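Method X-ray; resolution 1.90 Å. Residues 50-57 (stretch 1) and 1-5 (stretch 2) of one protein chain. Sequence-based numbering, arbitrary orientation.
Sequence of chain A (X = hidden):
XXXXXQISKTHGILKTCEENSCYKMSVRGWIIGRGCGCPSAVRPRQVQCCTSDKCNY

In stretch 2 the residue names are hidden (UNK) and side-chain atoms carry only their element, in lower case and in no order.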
# COMPACT_ATOMS: atom_id res chain seq x y z
N CYS A 50 -5.37 4.40 3.71
CA CYS A 50 -6.69 4.80 3.20
C CYS A 50 -7.65 3.62 3.28
O CYS A 50 -7.19 2.48 3.40
CB CYS A 50 -6.56 5.33 1.77
SG CYS A 50 -5.72 4.20 0.64
N THR A 51 -8.97 3.87 3.24
CA THR A 51 -9.97 2.81 3.44
C THR A 51 -11.01 2.64 2.31
O THR A 51 -12.15 2.26 2.59
CB THR A 51 -10.67 3.02 4.80
OG1 THR A 51 -11.31 4.30 4.80
CG2 THR A 51 -9.71 2.91 5.99
N SER A 52 -10.64 2.86 1.05
CA SER A 52 -11.57 2.65 -0.06
C SER A 52 -10.90 1.87 -1.19
O SER A 52 -9.68 1.86 -1.26
CB SER A 52 -12.14 3.98 -0.55
OG SER A 52 -11.11 4.81 -1.05
N ASP A 53 -11.69 1.16 -2.03
CA ASP A 53 -11.13 0.36 -3.12
C ASP A 53 -10.21 1.17 -4.02
O ASP A 53 -10.57 2.27 -4.45
CB ASP A 53 -12.22 -0.31 -3.97
CG ASP A 53 -13.04 -1.40 -3.30
OD1 ASP A 53 -12.57 -1.98 -2.30
OD2 ASP A 53 -14.16 -1.67 -3.78
N LYS A 54 -9.00 0.60 -4.30
CA LYS A 54 -7.95 1.15 -5.18
C LYS A 54 -7.40 2.51 -4.69
O LYS A 54 -6.80 3.24 -5.48
CB LYS A 54 -8.47 1.22 -6.64
CG LYS A 54 -8.91 -0.15 -7.18
CD LYS A 54 -9.57 -0.08 -8.54
CE LYS A 54 -11.06 0.17 -8.45
NZ LYS A 54 -11.71 0.11 -9.78
N CYS A 55 -7.57 2.83 -3.39
CA CYS A 55 -7.16 4.11 -2.80
C CYS A 55 -5.65 4.30 -2.71
O CYS A 55 -5.20 5.44 -2.75
CB CYS A 55 -7.83 4.35 -1.45
SG CYS A 55 -7.29 3.20 -0.15
N ASN A 56 -4.89 3.20 -2.52
CA ASN A 56 -3.44 3.26 -2.33
C ASN A 56 -2.64 3.30 -3.65
O ASN A 56 -1.59 2.65 -3.75
CB ASN A 56 -2.98 2.10 -1.41
CG ASN A 56 -3.14 0.71 -2.01
OD1 ASN A 56 -4.07 0.44 -2.77
ND2 ASN A 56 -2.24 -0.20 -1.66
N TYR A 57 -3.10 4.08 -4.64
CA TYR A 57 -2.42 4.21 -5.92
C TYR A 57 -1.06 4.91 -5.79
O TYR A 57 -0.05 4.32 -6.24
CB TYR A 57 -3.35 4.87 -6.95
CG TYR A 57 -2.71 5.14 -8.30
CD1 TYR A 57 -2.65 4.16 -9.28
CD2 TYR A 57 -2.15 6.39 -8.60
CE1 TYR A 57 -2.05 4.39 -10.52
CE2 TYR A 57 -1.53 6.63 -9.82
CZ TYR A 57 -1.50 5.64 -10.78
OH TYR A 57 -0.90 5.86 -11.99
OXT TYR A 57 -0.99 6.00 -5.18
N UNK A 1 -11.37 -4.74 1.58
CA UNK A 1 -11.09 -3.64 0.66
C UNK A 1 -10.15 -4.13 -0.46
O UNK A 1 -9.27 -4.94 -0.21
c UNK A 1 -10.54 -2.43 1.45
o UNK A 1 -11.45 -2.14 2.52
c UNK A 1 -10.39 -1.17 0.60
N UNK A 2 -10.38 -3.66 -1.69
CA UNK A 2 -9.53 -4.01 -2.83
C UNK A 2 -8.35 -3.03 -2.83
O UNK A 2 -8.56 -1.82 -2.90
c UNK A 2 -10.31 -4.03 -4.18
c UNK A 2 -9.35 -4.17 -5.39
c UNK A 2 -11.38 -5.17 -4.17
c UNK A 2 -12.55 -4.98 -5.13
N UNK A 3 -7.12 -3.54 -2.72
CA UNK A 3 -5.91 -2.72 -2.65
C UNK A 3 -4.93 -3.02 -3.77
O UNK A 3 -4.75 -4.19 -4.13
c UNK A 3 -5.22 -2.87 -1.29
s UNK A 3 -6.30 -2.62 0.15
N UNK A 4 -4.22 -1.97 -4.24
CA UNK A 4 -3.11 -2.11 -5.21
C UNK A 4 -1.99 -2.86 -4.46
O UNK A 4 -1.76 -2.60 -3.28
c UNK A 4 -4.31 1.08 -6.32
c UNK A 4 -4.40 0.62 -8.46
c UNK A 4 -3.49 0.03 -6.58
n UNK A 4 -3.52 -0.24 -7.95
n UNK A 4 -4.88 1.44 -7.53
c UNK A 4 -2.58 -0.73 -5.66
N UNK A 5 -1.38 -3.87 -5.12
CA UNK A 5 -0.28 -4.64 -4.53
C UNK A 5 0.97 -4.38 -5.31
O UNK A 5 0.95 -4.37 -6.54
c UNK A 5 0.64 -6.97 -3.86
c UNK A 5 -1.84 -6.45 -3.58
c UNK A 5 -0.57 -6.17 -4.41
c UNK A 5 -1.75 -6.32 -2.04
O HOH W 1 -6.13 3.81 -8.15

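Position 1 begins the chain. Its side chain has three atoms: a first carbon that carries one oxygen and one further carbon. The further carbon lies 3.6 Å from C of S52 and 3.7 Å from OD1 of D53, packing against the backbone at the start of the turn. A fork of this kind, with a hydroxyl on one arm and a methyl on the other, belongs to threonine, so the residue is T1. The methyl fits closely against the S52 backbone and beside the D53 carboxylate, while the hydroxyl is satisfied elsewhere in the structure.

Position 2 carries four carbons and no heteroatom. The chain forks at the first carbon, and one arm is two carbons long. Its CB comes 3.6 Å from OD1 of D53, and the one-carbon arm lies 4.4 Å from CG of K54. The stronger ties come from its backbone: N donates to OD1 of D53 at 2.8 Å, and O accepts from N of K54, also at 2.8 Å, both bonds nearly straight. Branching at CB with a longer arm identifies isoleucine, I2. The branched side chain is compatible with the extended strand conformation that presents these two groups.

Position 3 has one carbon followed by a sulfur, with nothing beyond it on the side chain itself. Its contact with stretch 1 is modest: CB lies 3.8 Å from OD1 of N56. The sulfur is bonded covalently to a group elsewhere in the structure, and the residue is cysteine, C3. A short side chain that can be covalently anchored fits this buried site.

Position 4 shows one carbon leading to a five-membered ring of three carbons and two nitrogens. Its CA-to-CB bond points toward stretch 1, and it has the largest area covered by that stretch of the five residues. The edge of the Y57 ring is directed toward the face of this ring in an offset edge-to-face pair, with centroids 5.7 Å apart and planes at 67°. A water lies 2.8 Å from a ring nitrogen of position 4 and donates to O of K54, also at 2.8 Å. The ring is the imidazole of histidine, H4. Histidine thus offers both an aromatic face and a polar ring atom, NE2.

Position 5 again has four carbons, forked at the first and with one two-carbon arm. Its CA-to-CB bond points away and it makes no contact with stretch 1, so its identity rests on shape alone: isoleucine, I5.

The contact works by lending stretch 1, which lacks regular structure here, to the strand as a hydrogen-bonding partner. The type II turn from S52 to C55 brings the D53 carboxylate and the K54 amide to the backbone of I2. Farther along, the N56 amide clasps H4 at both ends: OD1 accepts from H4 N at 2.8 Å, and ND2 donates to H4 O at 2.9 Å. Within stretch 1, the disulfide between SG of C50 and SG of C55, 2.0 Å long, ties the segment together across the turn.

Stretch 2 1-5: TICHI
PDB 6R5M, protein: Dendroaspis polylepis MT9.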